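Local structure of RimK-related lysine biosynthesis protein (Thermococcus kodakarensis, 5K2M) at residues P95-K100 with Y160-V165; G126-L131 with N195-G200; R170-Y175 with I230-K235. The protein binds ADP and magnesium in an ATP-grasp fold and is probably an ATP-dependent amino-acid ligase of lysine biosynthesis, of the LysX branch of the RimK family. All coordinates share one frame; numbering follows the deposited sequence.

Contact 1 (P95-K100 with Y160-V165). With ADP (adenosine-5'-diphosphate), chain O.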
loop_
_atom_site.group_PDB
_atom_site.type_symbol
_atom_site.label_atom_id
_atom_site.label_comp_id
_atom_site.label_asym_id
_atom_site.label_seq_id
_atom_site.Cartn_x
_atom_site.Cartn_y
_atom_site.Cartn_z
ATOM N N PRO A 95 42.485 31.357 -25.925
ATOM C CA PRO A 95 42.212 32.680 -25.364
ATOM C C PRO A 95 40.749 33.089 -25.561
ATOM O O PRO A 95 40.133 32.747 -26.576
ATOM C CB PRO A 95 43.175 33.608 -26.119
ATOM C CG PRO A 95 43.610 32.852 -27.334
ATOM C CD PRO A 95 43.439 31.394 -27.047
ATOM N N VAL A 96 40.212 33.798 -24.574
ATOM C CA VAL A 96 38.810 34.232 -24.556
ATOM C C VAL A 96 38.750 35.676 -24.056
ATOM O O VAL A 96 39.657 36.117 -23.379
ATOM C CB VAL A 96 37.966 33.351 -23.607
ATOM C CG1 VAL A 96 37.924 31.910 -24.107
ATOM C CG2 VAL A 96 38.503 33.409 -22.178
ATOM N N PRO A 97 37.678 36.412 -24.370
ATOM C CA PRO A 97 37.594 37.708 -23.725
ATOM C C PRO A 97 37.541 37.554 -22.211
ATOM O O PRO A 97 37.058 36.540 -21.698
ATOM C CB PRO A 97 36.271 38.283 -24.237
ATOM C CG PRO A 97 35.953 37.504 -25.466
ATOM C CD PRO A 97 36.494 36.133 -25.193
ATOM N N GLU A 98 38.065 38.548 -21.515
ATOM C CA GLU A 98 37.897 38.660 -20.070
ATOM C C GLU A 98 36.429 38.569 -19.724
ATOM O O GLU A 98 35.616 39.247 -20.341
ATOM C CB GLU A 98 38.400 40.003 -19.576
ATOM C CG GLU A 98 39.246 39.896 -18.337
ATOM C CD GLU A 98 40.703 39.800 -18.701
ATOM O OE1 GLU A 98 41.223 38.659 -18.747
ATOM O OE2 GLU A 98 41.302 40.868 -18.978
ATOM N N TRP A 99 36.100 37.759 -18.721
ATOM C CA TRP A 99 34.718 37.539 -18.343
ATOM C C TRP A 99 34.542 37.517 -16.839
ATOM O O TRP A 99 35.491 37.327 -16.075
ATOM C CB TRP A 99 34.203 36.224 -18.938
ATOM C CG TRP A 99 34.918 35.048 -18.400
ATOM C CD1 TRP A 99 36.123 34.559 -18.814
ATOM C CD2 TRP A 99 34.495 34.223 -17.319
ATOM N NE1 TRP A 99 36.480 33.470 -18.053
ATOM C CE2 TRP A 99 35.495 33.241 -17.128
ATOM C CE3 TRP A 99 33.369 34.219 -16.484
ATOM C CZ2 TRP A 99 35.396 32.257 -16.149
ATOM C CZ3 TRP A 99 33.273 33.249 -15.513
ATOM C CH2 TRP A 99 34.279 32.273 -15.355
ATOM N N LYS A 100 33.295 37.693 -16.423
ATOM C CA LYS A 100 32.953 37.684 -15.016
ATOM C C LYS A 100 31.516 37.178 -14.872
ATOM O O LYS A 100 30.671 37.446 -15.730
ATOM C CB LYS A 100 33.112 39.094 -14.456
ATOM C CG LYS A 100 33.453 39.158 -12.978
ATOM C CD LYS A 100 34.919 38.871 -12.691
ATOM C CE LYS A 100 35.127 38.783 -11.189
ATOM N NZ LYS A 100 36.546 38.535 -10.831
ATOM N N TYR A 160 26.233 37.083 -16.544
ATOM C CA TYR A 160 27.446 36.797 -17.296
ATOM C C TYR A 160 27.829 38.017 -18.102
ATOM O O TYR A 160 26.989 38.602 -18.821
ATOM C CB TYR A 160 27.195 35.607 -18.230
ATOM C CG TYR A 160 28.327 35.277 -19.174
ATOM C CD1 TYR A 160 29.351 34.429 -18.797
ATOM C CD2 TYR A 160 28.362 35.819 -20.455
ATOM C CE1 TYR A 160 30.382 34.117 -19.672
ATOM C CE2 TYR A 160 29.385 35.525 -21.335
ATOM C CZ TYR A 160 30.383 34.661 -20.950
ATOM O OH TYR A 160 31.391 34.371 -21.839
ATOM N N PHE A 161 29.102 38.397 -17.990
ATOM C CA PHE A 161 29.612 39.634 -18.576
ATOM C C PHE A 161 30.972 39.396 -19.228
ATOM O O PHE A 161 31.723 38.554 -18.785
ATOM C CB PHE A 161 29.836 40.689 -17.488
ATOM C CG PHE A 161 28.598 41.136 -16.782
ATOM C CD1 PHE A 161 27.822 42.162 -17.296
ATOM C CD2 PHE A 161 28.233 40.575 -15.570
ATOM C CE1 PHE A 161 26.697 42.612 -16.623
ATOM C CE2 PHE A 161 27.102 41.016 -14.899
ATOM C CZ PHE A 161 26.336 42.035 -15.427
ATOM N N GLN A 162 31.272 40.158 -20.269
ATOM C CA GLN A 162 32.608 40.210 -20.852
ATOM C C GLN A 162 33.076 41.650 -20.937
ATOM O O GLN A 162 32.266 42.566 -20.933
ATOM C CB GLN A 162 32.602 39.647 -22.271
ATOM C CG GLN A 162 32.378 38.153 -22.376
ATOM C CD GLN A 162 32.290 37.704 -23.826
ATOM O OE1 GLN A 162 31.662 38.362 -24.637
ATOM N NE2 GLN A 162 32.914 36.585 -24.150
ATOM N N GLU A 163 34.385 41.844 -21.001
ATOM C CA GLU A 163 34.946 43.111 -21.467
ATOM C C GLU A 163 34.405 43.413 -22.861
ATOM O O GLU A 163 34.227 42.498 -23.664
ATOM C CB GLU A 163 36.478 43.041 -21.532
ATOM C CG GLU A 163 37.017 42.068 -22.573
ATOM C CD GLU A 163 38.534 41.976 -22.591
ATOM O OE1 GLU A 163 39.206 42.938 -22.187
ATOM O OE2 GLU A 163 39.062 40.925 -22.997
ATOM N N PHE A 164 34.155 44.684 -23.162
ATOM C CA PHE A 164 33.804 45.056 -24.533
ATOM C C PHE A 164 35.061 44.980 -25.390
ATOM O O PHE A 164 36.052 45.661 -25.124
ATOM C CB PHE A 164 33.201 46.451 -24.608
ATOM C CG PHE A 164 32.907 46.915 -26.014
ATOM C CD1 PHE A 164 31.809 46.424 -26.711
ATOM C CD2 PHE A 164 33.714 47.858 -26.633
ATOM C CE1 PHE A 164 31.533 46.853 -28.000
ATOM C CE2 PHE A 164 33.432 48.298 -27.919
ATOM C CZ PHE A 164 32.349 47.786 -28.609
ATOM N N VAL A 165 35.023 44.128 -26.407
ATOM C CA VAL A 165 36.146 43.986 -27.315
ATOM C C VAL A 165 35.946 44.902 -28.521
ATOM O O VAL A 165 34.886 44.882 -29.150
ATOM C CB VAL A 165 36.317 42.525 -27.756
ATOM C CG1 VAL A 165 37.469 42.402 -28.738
ATOM C CG2 VAL A 165 36.530 41.631 -26.542
HETATM P PB ADP O . 24.814 35.072 -29.456
HETATM O O1B ADP O . 25.334 35.203 -30.861
HETATM O O2B ADP O . 23.541 35.839 -29.192
HETATM O O3B ADP O . 24.721 33.663 -28.927
HETATM P PA ADP O . 27.369 36.316 -28.899
HETATM O O1A ADP O . 27.923 35.533 -30.073
HETATM O O2A ADP O . 28.204 36.305 -27.659
HETATM O O3A ADP O . 25.881 35.849 -28.517
HETATM O "O5'" ADP O . 27.145 37.843 -29.333
HETATM C "C5'" ADP O . 26.563 38.183 -30.571
HETATM C "C4'" ADP O . 27.452 39.174 -31.304
HETATM O "O4'" ADP O . 27.598 40.359 -30.512
HETATM C "C3'" ADP O . 28.859 38.680 -31.603
HETATM O "O3'" ADP O . 28.927 37.993 -32.862
HETATM C "C2'" ADP O . 29.639 39.980 -31.610
HETATM O "O2'" ADP O . 29.537 40.659 -32.860
HETATM C "C1'" ADP O . 28.936 40.837 -30.585
HETATM N N9 ADP O . 29.577 40.687 -29.270
HETATM C C8 ADP O . 29.248 39.793 -28.315
HETATM N N7 ADP O . 30.042 39.904 -27.236
HETATM C C5 ADP O . 30.916 40.889 -27.512
HETATM C C6 ADP O . 32.017 41.540 -26.804
HETATM N N6 ADP O . 32.362 41.140 -25.562
HETATM N N1 ADP O . 32.663 42.537 -27.443
HETATM C C2 ADP O . 32.331 42.941 -28.677
HETATM N N3 ADP O . 31.341 42.401 -29.386
HETATM C C4 ADP O . 30.610 41.396 -28.858
HETATM O O HOH W 1 34.672 35.277 -22.487
#

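Contact 2 (G126-L131 with N195-G200). With ADP (adenosine-5'-diphosphate), chain O; PO4 (phosphate ion), chain P.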
loop_
_atom_site.group_PDB
_atom_site.type_symbol
_atom_site.label_atom_id
_atom_site.label_comp_id
_atom_site.label_asym_id
_atom_site.label_seq_id
_atom_site.Cartn_x
_atom_site.Cartn_y
_atom_site.Cartn_z
ATOM N N GLY A 126 21.035 32.475 -24.644
ATOM C CA GLY A 126 20.569 33.123 -25.858
ATOM C C GLY A 126 21.327 32.776 -27.131
ATOM O O GLY A 126 22.321 32.058 -27.102
ATOM N N SER A 127 20.805 33.294 -28.243
ATOM C CA SER A 127 21.407 33.212 -29.567
ATOM C C SER A 127 20.933 34.408 -30.414
ATOM O O SER A 127 20.082 35.195 -29.976
ATOM C CB SER A 127 21.005 31.892 -30.245
ATOM O OG SER A 127 21.752 31.645 -31.431
ATOM N N TRP A 128 21.477 34.523 -31.627
ATOM C CA TRP A 128 21.100 35.571 -32.588
ATOM C C TRP A 128 21.342 37.009 -32.099
ATOM O O TRP A 128 20.725 37.939 -32.608
ATOM C CB TRP A 128 19.614 35.429 -33.004
ATOM C CG TRP A 128 19.271 34.192 -33.763
ATOM C CD1 TRP A 128 20.139 33.303 -34.322
ATOM C CD2 TRP A 128 17.953 33.732 -34.095
ATOM N NE1 TRP A 128 19.446 32.307 -34.970
ATOM C CE2 TRP A 128 18.102 32.545 -34.848
ATOM C CE3 TRP A 128 16.663 34.210 -33.832
ATOM C CZ2 TRP A 128 17.008 31.814 -35.332
ATOM C CZ3 TRP A 128 15.572 33.486 -34.315
ATOM C CH2 TRP A 128 15.757 32.297 -35.062
ATOM N N GLY A 129 22.222 37.198 -31.120
ATOM C CA GLY A 129 22.455 38.523 -30.541
ATOM C C GLY A 129 21.352 39.071 -29.641
ATOM O O GLY A 129 21.347 40.266 -29.313
ATOM N N ARG A 130 20.444 38.192 -29.222
ATOM C CA ARG A 130 19.303 38.527 -28.365
ATOM C C ARG A 130 19.737 39.030 -26.982
ATOM O O ARG A 130 20.555 38.379 -26.302
ATOM C CB ARG A 130 18.444 37.260 -28.195
ATOM C CG ARG A 130 17.232 37.369 -27.278
ATOM C CD ARG A 130 16.369 36.110 -27.348
ATOM N NE ARG A 130 16.181 35.668 -28.731
ATOM C CZ ARG A 130 16.611 34.513 -29.247
ATOM N NH1 ARG A 130 17.241 33.610 -28.503
ATOM N NH2 ARG A 130 16.397 34.260 -30.535
ATOM N N LEU A 131 19.196 40.179 -26.570
ATOM C CA LEU A 131 19.408 40.714 -25.210
ATOM C C LEU A 131 20.886 41.047 -24.894
ATOM O O LEU A 131 21.258 41.197 -23.732
ATOM C CB LEU A 131 18.839 39.716 -24.175
ATOM C CG LEU A 131 17.558 40.012 -23.371
ATOM C CD1 LEU A 131 16.731 41.172 -23.885
ATOM C CD2 LEU A 131 16.701 38.763 -23.244
ATOM N N ASN A 195 25.644 39.510 -35.744
ATOM C CA ASN A 195 24.981 38.254 -36.158
ATOM C C ASN A 195 24.307 38.474 -37.516
ATOM O O ASN A 195 23.735 39.548 -37.751
ATOM C CB ASN A 195 23.890 37.789 -35.181
ATOM C CG ASN A 195 24.410 37.429 -33.798
ATOM O OD1 ASN A 195 24.468 36.249 -33.406
ATOM N ND2 ASN A 195 24.708 38.434 -33.025
ATOM N N THR A 196 24.353 37.467 -38.392
ATOM C CA THR A 196 23.605 37.515 -39.653
ATOM C C THR A 196 22.095 37.566 -39.382
ATOM O O THR A 196 21.348 38.164 -40.152
ATOM C CB THR A 196 23.901 36.313 -40.567
ATOM O OG1 THR A 196 23.541 35.102 -39.894
ATOM C CG2 THR A 196 25.383 36.264 -40.946
ATOM N N ALA A 197 21.651 36.955 -38.279
ATOM C CA ALA A 197 20.257 37.074 -37.847
ATOM C C ALA A 197 19.837 38.531 -37.604
ATOM O O ALA A 197 18.644 38.829 -37.626
ATOM C CB ALA A 197 20.007 36.248 -36.585
ATOM N N ARG A 198 20.803 39.421 -37.358
ATOM C CA ARG A 198 20.515 40.840 -37.132
ATOM C C ARG A 198 20.986 41.749 -38.272
ATOM O O ARG A 198 21.048 42.971 -38.097
ATOM C CB ARG A 198 21.130 41.293 -35.802
ATOM C CG ARG A 198 20.504 40.612 -34.598
ATOM C CD ARG A 198 20.894 41.281 -33.289
ATOM N NE ARG A 198 20.132 42.513 -33.072
ATOM C CZ ARG A 198 19.810 43.027 -31.884
ATOM N NH1 ARG A 198 20.169 42.434 -30.746
ATOM N NH2 ARG A 198 19.105 44.153 -31.832
ATOM N N GLY A 199 21.292 41.165 -39.432
ATOM C CA GLY A 199 21.719 41.933 -40.605
ATOM C C GLY A 199 23.187 41.771 -40.954
ATOM O O GLY A 199 23.639 42.278 -41.978
ATOM N N GLY A 200 23.938 41.067 -40.110
ATOM C CA GLY A 200 25.334 40.750 -40.417
ATOM C C GLY A 200 25.498 40.172 -41.819
ATOM O O GLY A 200 24.678 39.363 -42.247
HETATM P PB ADP O . 24.814 35.072 -29.456
HETATM O O1B ADP O . 25.334 35.203 -30.861
HETATM O O2B ADP O . 23.541 35.839 -29.192
HETATM O O3B ADP O . 24.721 33.663 -28.927
HETATM P PA ADP O . 27.369 36.316 -28.899
HETATM O O1A ADP O . 27.923 35.533 -30.073
HETATM O O2A ADP O . 28.204 36.305 -27.659
HETATM O O3A ADP O . 25.881 35.849 -28.517
HETATM O "O5'" ADP O . 27.145 37.843 -29.333
HETATM C "C5'" ADP O . 26.563 38.183 -30.571
HETATM C "C4'" ADP O . 27.452 39.174 -31.304
HETATM O "O4'" ADP O . 27.598 40.359 -30.512
HETATM C "C3'" ADP O . 28.859 38.680 -31.603
HETATM O "O3'" ADP O . 28.927 37.993 -32.862
HETATM C "C2'" ADP O . 29.639 39.980 -31.610
HETATM O "O2'" ADP O . 29.537 40.659 -32.860
HETATM C "C1'" ADP O . 28.936 40.837 -30.585
HETATM N N9 ADP O . 29.577 40.687 -29.270
HETATM C C8 ADP O . 29.248 39.793 -28.315
HETATM N N7 ADP O . 30.042 39.904 -27.236
HETATM C C5 ADP O . 30.916 40.889 -27.512
HETATM C C6 ADP O . 32.017 41.540 -26.804
HETATM N N6 ADP O . 32.362 41.140 -25.562
HETATM N N1 ADP O . 32.663 42.537 -27.443
HETATM C C2 ADP O . 32.331 42.941 -28.677
HETATM N N3 ADP O . 31.341 42.401 -29.386
HETATM C C4 ADP O . 30.610 41.396 -28.858
HETATM P P PO4 P . 24.750 32.717 -32.939
HETATM O O1 PO4 P . 26.014 33.543 -32.944
HETATM O O2 PO4 P . 23.617 33.426 -33.667
HETATM O O3 PO4 P . 25.049 31.414 -33.638
HETATM O O4 PO4 P . 24.290 32.475 -31.533
#

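Contact 3 (R170-Y175 with I230-K235). With ADP (adenosine-5'-diphosphate), chain O; PO4 (phosphate ion), chain P.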
loop_
_atom_site.group_PDB
_atom_site.type_symbol
_atom_site.label_atom_id
_atom_site.label_comp_id
_atom_site.label_asym_id
_atom_site.label_seq_id
_atom_site.Cartn_x
_atom_site.Cartn_y
_atom_site.Cartn_z
ATOM N N ARG A 170 33.662 43.785 -37.570
ATOM C CA ARG A 170 33.300 42.418 -37.953
ATOM C C ARG A 170 33.736 41.431 -36.889
ATOM O O ARG A 170 34.582 41.731 -36.051
ATOM C CB ARG A 170 33.998 42.030 -39.260
ATOM C CG ARG A 170 35.508 41.881 -39.093
ATOM C CD ARG A 170 36.267 41.841 -40.404
ATOM N NE ARG A 170 37.664 41.482 -40.186
ATOM C CZ ARG A 170 38.583 41.384 -41.148
ATOM N NH1 ARG A 170 38.270 41.616 -42.417
ATOM N NH2 ARG A 170 39.829 41.044 -40.844
ATOM N N ASP A 171 33.182 40.231 -36.950
ATOM C CA ASP A 171 33.747 39.121 -36.213
ATOM C C ASP A 171 33.821 37.913 -37.130
ATOM O O ASP A 171 33.573 38.027 -38.334
ATOM C CB ASP A 171 32.997 38.873 -34.900
ATOM C CG ASP A 171 31.695 38.121 -35.075
ATOM O OD1 ASP A 171 31.118 38.111 -36.174
ATOM O OD2 ASP A 171 31.237 37.542 -34.068
ATOM N N ILE A 172 34.199 36.770 -36.571
ATOM C CA ILE A 172 34.522 35.590 -37.380
ATOM C C ILE A 172 33.644 34.448 -36.930
ATOM O O ILE A 172 33.435 34.248 -35.742
ATOM C CB ILE A 172 36.012 35.202 -37.230
ATOM C CG1 ILE A 172 36.897 36.270 -37.883
ATOM C CG2 ILE A 172 36.300 33.817 -37.829
ATOM C CD1 ILE A 172 38.303 36.305 -37.309
ATOM N N ARG A 173 33.115 33.720 -37.898
ATOM C CA ARG A 173 32.326 32.548 -37.635
ATOM C C ARG A 173 32.956 31.369 -38.362
ATOM O O ARG A 173 33.001 31.363 -39.583
ATOM C CB ARG A 173 30.906 32.795 -38.127
ATOM C CG ARG A 173 30.061 31.549 -38.212
ATOM C CD ARG A 173 29.885 30.898 -36.848
ATOM N NE ARG A 173 28.544 30.335 -36.803
ATOM C CZ ARG A 173 27.570 30.660 -35.963
ATOM N NH1 ARG A 173 27.727 31.534 -34.978
ATOM N NH2 ARG A 173 26.417 30.031 -36.098
ATOM N N SER A 174 33.429 30.377 -37.611
ATOM C CA SER A 174 34.036 29.187 -38.194
ATOM C C SER A 174 33.269 27.927 -37.810
ATOM O O SER A 174 32.436 27.941 -36.900
ATOM C CB SER A 174 35.499 29.060 -37.767
ATOM O OG SER A 174 35.605 28.876 -36.367
ATOM N N TYR A 175 33.555 26.839 -38.520
ATOM C CA TYR A 175 32.838 25.586 -38.354
ATOM C C TYR A 175 33.834 24.453 -38.238
ATOM O O TYR A 175 34.757 24.364 -39.040
ATOM C CB TYR A 175 31.910 25.363 -39.544
ATOM C CG TYR A 175 30.830 26.405 -39.668
ATOM C CD1 TYR A 175 31.076 27.622 -40.310
ATOM C CD2 TYR A 175 29.567 26.182 -39.136
ATOM C CE1 TYR A 175 30.086 28.585 -40.417
ATOM C CE2 TYR A 175 28.570 27.139 -39.234
ATOM C CZ TYR A 175 28.833 28.334 -39.869
ATOM O OH TYR A 175 27.836 29.262 -39.958
ATOM N N ILE A 230 34.562 33.919 -33.189
ATOM C CA ILE A 230 35.890 34.416 -32.835
ATOM C C ILE A 230 35.953 35.942 -33.023
ATOM O O ILE A 230 35.347 36.476 -33.950
ATOM C CB ILE A 230 36.970 33.693 -33.681
ATOM C CG1 ILE A 230 37.057 32.218 -33.269
ATOM C CG2 ILE A 230 38.332 34.352 -33.531
ATOM C CD1 ILE A 230 37.800 31.328 -34.253
ATOM N N PHE A 231 36.662 36.633 -32.126
ATOM C CA PHE A 231 36.878 38.079 -32.238
ATOM C C PHE A 231 38.334 38.408 -32.523
ATOM O O PHE A 231 39.236 37.844 -31.901
ATOM C CB PHE A 231 36.542 38.809 -30.935
ATOM C CG PHE A 231 35.121 38.653 -30.456
ATOM C CD1 PHE A 231 34.111 38.190 -31.281
ATOM C CD2 PHE A 231 34.801 39.019 -29.149
ATOM C CE1 PHE A 231 32.820 38.085 -30.819
ATOM C CE2 PHE A 231 33.508 38.911 -28.677
ATOM C CZ PHE A 231 32.511 38.441 -29.516
ATOM N N GLU A 232 38.555 39.340 -33.444
ATOM C CA GLU A 232 39.863 39.975 -33.600
ATOM C C GLU A 232 39.935 41.143 -32.628
ATOM O O GLU A 232 38.990 41.923 -32.529
ATOM C CB GLU A 232 40.068 40.480 -35.031
ATOM C CG GLU A 232 40.043 39.373 -36.079
ATOM C CD GLU A 232 39.693 39.875 -37.464
ATOM O OE1 GLU A 232 38.516 40.234 -37.699
ATOM O OE2 GLU A 232 40.595 39.902 -38.323
ATOM N N SER A 233 41.048 41.245 -31.907
ATOM C CA SER A 233 41.281 42.339 -30.973
ATOM C C SER A 233 42.748 42.722 -31.009
ATOM O O SER A 233 43.567 41.989 -31.565
ATOM C CB SER A 233 40.899 41.917 -29.555
ATOM O OG SER A 233 41.867 41.041 -29.014
ATOM N N GLU A 234 43.072 43.854 -30.388
ATOM C CA GLU A 234 44.457 44.326 -30.283
ATOM C C GLU A 234 45.385 43.299 -29.617
ATOM O O GLU A 234 46.596 43.371 -29.778
ATOM C CB GLU A 234 44.526 45.684 -29.550
ATOM C CG GLU A 234 44.134 45.655 -28.072
ATOM C CD GLU A 234 43.890 47.044 -27.476
ATOM O OE1 GLU A 234 44.530 48.019 -27.929
ATOM O OE2 GLU A 234 43.059 47.166 -26.542
ATOM N N LYS A 235 44.814 42.346 -28.882
ATOM C CA LYS A 235 45.591 41.265 -28.258
ATOM C C LYS A 235 45.473 39.935 -29.011
ATOM O O LYS A 235 45.735 38.878 -28.452
ATOM C CB LYS A 235 45.208 41.095 -26.774
ATOM C CG LYS A 235 43.718 40.970 -26.482
ATOM C CD LYS A 235 43.467 40.798 -24.993
ATOM C CE LYS A 235 41.994 41.006 -24.652
ATOM N NZ LYS A 235 41.681 40.633 -23.245
HETATM P PB ADP O . 24.814 35.072 -29.456
HETATM O O1B ADP O . 25.334 35.203 -30.861
HETATM O O2B ADP O . 23.541 35.839 -29.192
HETATM O O3B ADP O . 24.721 33.663 -28.927
HETATM P PA ADP O . 27.369 36.316 -28.899
HETATM O O1A ADP O . 27.923 35.533 -30.073
HETATM O O2A ADP O . 28.204 36.305 -27.659
HETATM O O3A ADP O . 25.881 35.849 -28.517
HETATM O "O5'" ADP O . 27.145 37.843 -29.333
HETATM C "C5'" ADP O . 26.563 38.183 -30.571
HETATM C "C4'" ADP O . 27.452 39.174 -31.304
HETATM O "O4'" ADP O . 27.598 40.359 -30.512
HETATM C "C3'" ADP O . 28.859 38.680 -31.603
HETATM O "O3'" ADP O . 28.927 37.993 -32.862
HETATM C "C2'" ADP O . 29.639 39.980 -31.610
HETATM O "O2'" ADP O . 29.537 40.659 -32.860
HETATM C "C1'" ADP O . 28.936 40.837 -30.585
HETATM N N9 ADP O . 29.577 40.687 -29.270
HETATM C C8 ADP O . 29.248 39.793 -28.315
HETATM N N7 ADP O . 30.042 39.904 -27.236
HETATM C C5 ADP O . 30.916 40.889 -27.512
HETATM C C6 ADP O . 32.017 41.540 -26.804
HETATM N N6 ADP O . 32.362 41.140 -25.562
HETATM N N1 ADP O . 32.663 42.537 -27.443
HETATM C C2 ADP O . 32.331 42.941 -28.677
HETATM N N3 ADP O . 31.341 42.401 -29.386
HETATM C C4 ADP O . 30.610 41.396 -28.858
HETATM P P PO4 P . 24.750 32.717 -32.939
HETATM O O1 PO4 P . 26.014 33.543 -32.944
HETATM O O2 PO4 P . 23.617 33.426 -33.667
HETATM O O3 PO4 P . 25.049 31.414 -33.638
HETATM O O4 PO4 P . 24.290 32.475 -31.533
HETATM O O HOH W 2 36.870 40.272 -35.422
#

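Contact 1 (P95-K100 with Y160-V165)
E163 sets its CG between its own backbone N and carbonyl carbon (chi1 66°) and then runs extended, which carries the carboxylate back over the backbone of E98; Q162, with CG beside the backbone N (chi1 -70°) and an extended chain, brings the NE2 end of its amide obliquely against P97 CG, 3.4 Å away. E163 OE2 takes the backbone N-H of E98 at 3.0 Å, from above the carboxylate plane, and the backbone answers with E163 N to E98 O at 2.9 Å. The same OE2 also holds K235 in a salt bridge, which may offset the repulsion from the E98 carboxylate, whose OE2 lies 4.4 Å from E163 OE1. Further along, K100 and F161 form an antiparallel hydrogen-bonded pair; F161 N lies nearly in line with the C=O of K100, though its N-H...O angle is bent to 147°. Between this pair and the E98-E163 bond, W99 and Q162 form a non-hydrogen-bonded pair with CA atoms 4.2 Å apart. Q162 NE2 bonds N240 OD1 and donates to a water that P97 O also binds, while Q162 OE1, held by K122 too, accepts from ADP N6 at 3.0 Å. E163 O takes N6 as well, and V165 N donates to ADP N1 at 3.0 Å, so the end of strand 159-163 and the residues after it read the N6/N1 edge of adenine, as in other ATP-grasp enzymes. P97 CB meets V165 CG2 beside this edge. K100 NZ bonds P38 O of a second subunit. Strand 99-102 is an outer strand of its four-stranded antiparallel sheet within the chain, paired with 159-163, whose other neighbour is 119-122. W99 and Y160 lean on helix 83-90, K100 and F161 on helix 111-115, and P97 and V165 reach F231 of strand 225-233.

Contact 2 (G126-L131 with N195-G200)
W128 and A197 make the tight part of this contact: the methyl of A197 lies over one face of the indole, 3.9 Å from the centroid of the five-membered ring and 26° off its normal, a CH-pi contact, with CB 3.6 Å from W128 CG. The indole takes this place with its CG beside the backbone N (chi1 -65°), and its NE1 is tied to E247. Next to it, G129, at positive phi in the type I' turn from S127 to R130, lets N195 and R198 come close to its backbone. On the more exposed side the grip is thinner. R198 passes its CG and CD along W128 O, bends at chi3 and brings NH1 to G129 O at 2.9 Å; that oxygen lies in the guanidinium plane, but the nitrogen stands above the carbonyl plane, 53° out of it, and the bond is bent. A long, weak ion pair links NH1 to E146 of a third subunit. A chain of another protein also meets these loops: T196 OG1 and A197 N bond a modified side chain of it, and S127 OG its backbone. Within 195-200, N195 O accepts R198 N and G200 N from opposite faces of its plane. The turn also faces anions: S127 OG donates to O4 of a phosphate ion, probably from the crystallisation liquor, at 2.7 Å, and W128 N to its O2 at 3.2 Å. The bond from G129 N to ADP O2B, at 2.7 Å, is consistent with the glycine-rich phosphate-binding loop of ATP-grasp enzymes closing over the nucleotide.

Contact 3 (R170-Y175 with I230-K235)
R170 grips E232 side-on, NE to OE1 and NH2 to OE2, both at 2.9 Å. Guanidinium and carboxylate are nearly coplanar, 9° apart, and each oxygen offers its syn lone pair, so the salt bridge fixes the rotation of both groups; R170 NH1 turns to Y188. With its CG between the backbone N and the carbonyl carbon (chi1 69°), R170 runs extended from CG to NE to meet the glutamate. A water reinforces the corner, giving hydrogens to R170 O and E232 OE1 and taking one from E232 N. Beyond it I172 and I230 form an antiparallel hydrogen-bonded pair, I230 N reaching I172 O at 2.8 Å and I172 N reaching I230 O at 2.9 Å. This pair joins strands 170-177 and 225-233, inner neighbours in the five-stranded antiparallel sheet that, in the ATP-grasp fold, forms one wall of the nucleotide cleft. D171 and F231 face the cleft: D171 OD2 accepts from the ribose O3' at 2.6 Å and is also bridged by R187, while the F231 ring has D171 OD2 at its edge, CE1 3.7 Å away, and brings CE2 to within 3.5 Å of ADP C5. R173, on the same face, reaches a bound phosphate with NH1 and holds D229, a magnesium ligand. Away from the cleft the two isoleucines pack CB to CB at 4.0 Å, I172 CD1 lies against E232 CG with the two side chains crossing at about a right angle, and I230 CD1 touches S174, whose hydroxyl bonds S214.

How the contacts relate
All three contacts line one ADP site, from different elements. Contact 3 is buried in the middle of the five-stranded sheet; contact 1 pairs an outer strand of the four-stranded sheet, and contact 2 joins two partly buried loops near the surface. Contacts 1 and 3 both rest on strand pairing and touch directly, through a charge pair and V165 packing on S233 and F231. Contact 1 bonds the adenine, while contact 3, with its buried isoleucines and Arg-Glu salt bridge, places a ring against it and a carboxylate on the ribose. Contact 2 touches neither and has no strand pairing; it meets anions with backbone N-H groups and a serine hydroxyl, and shares the phosphate ion with contact 3.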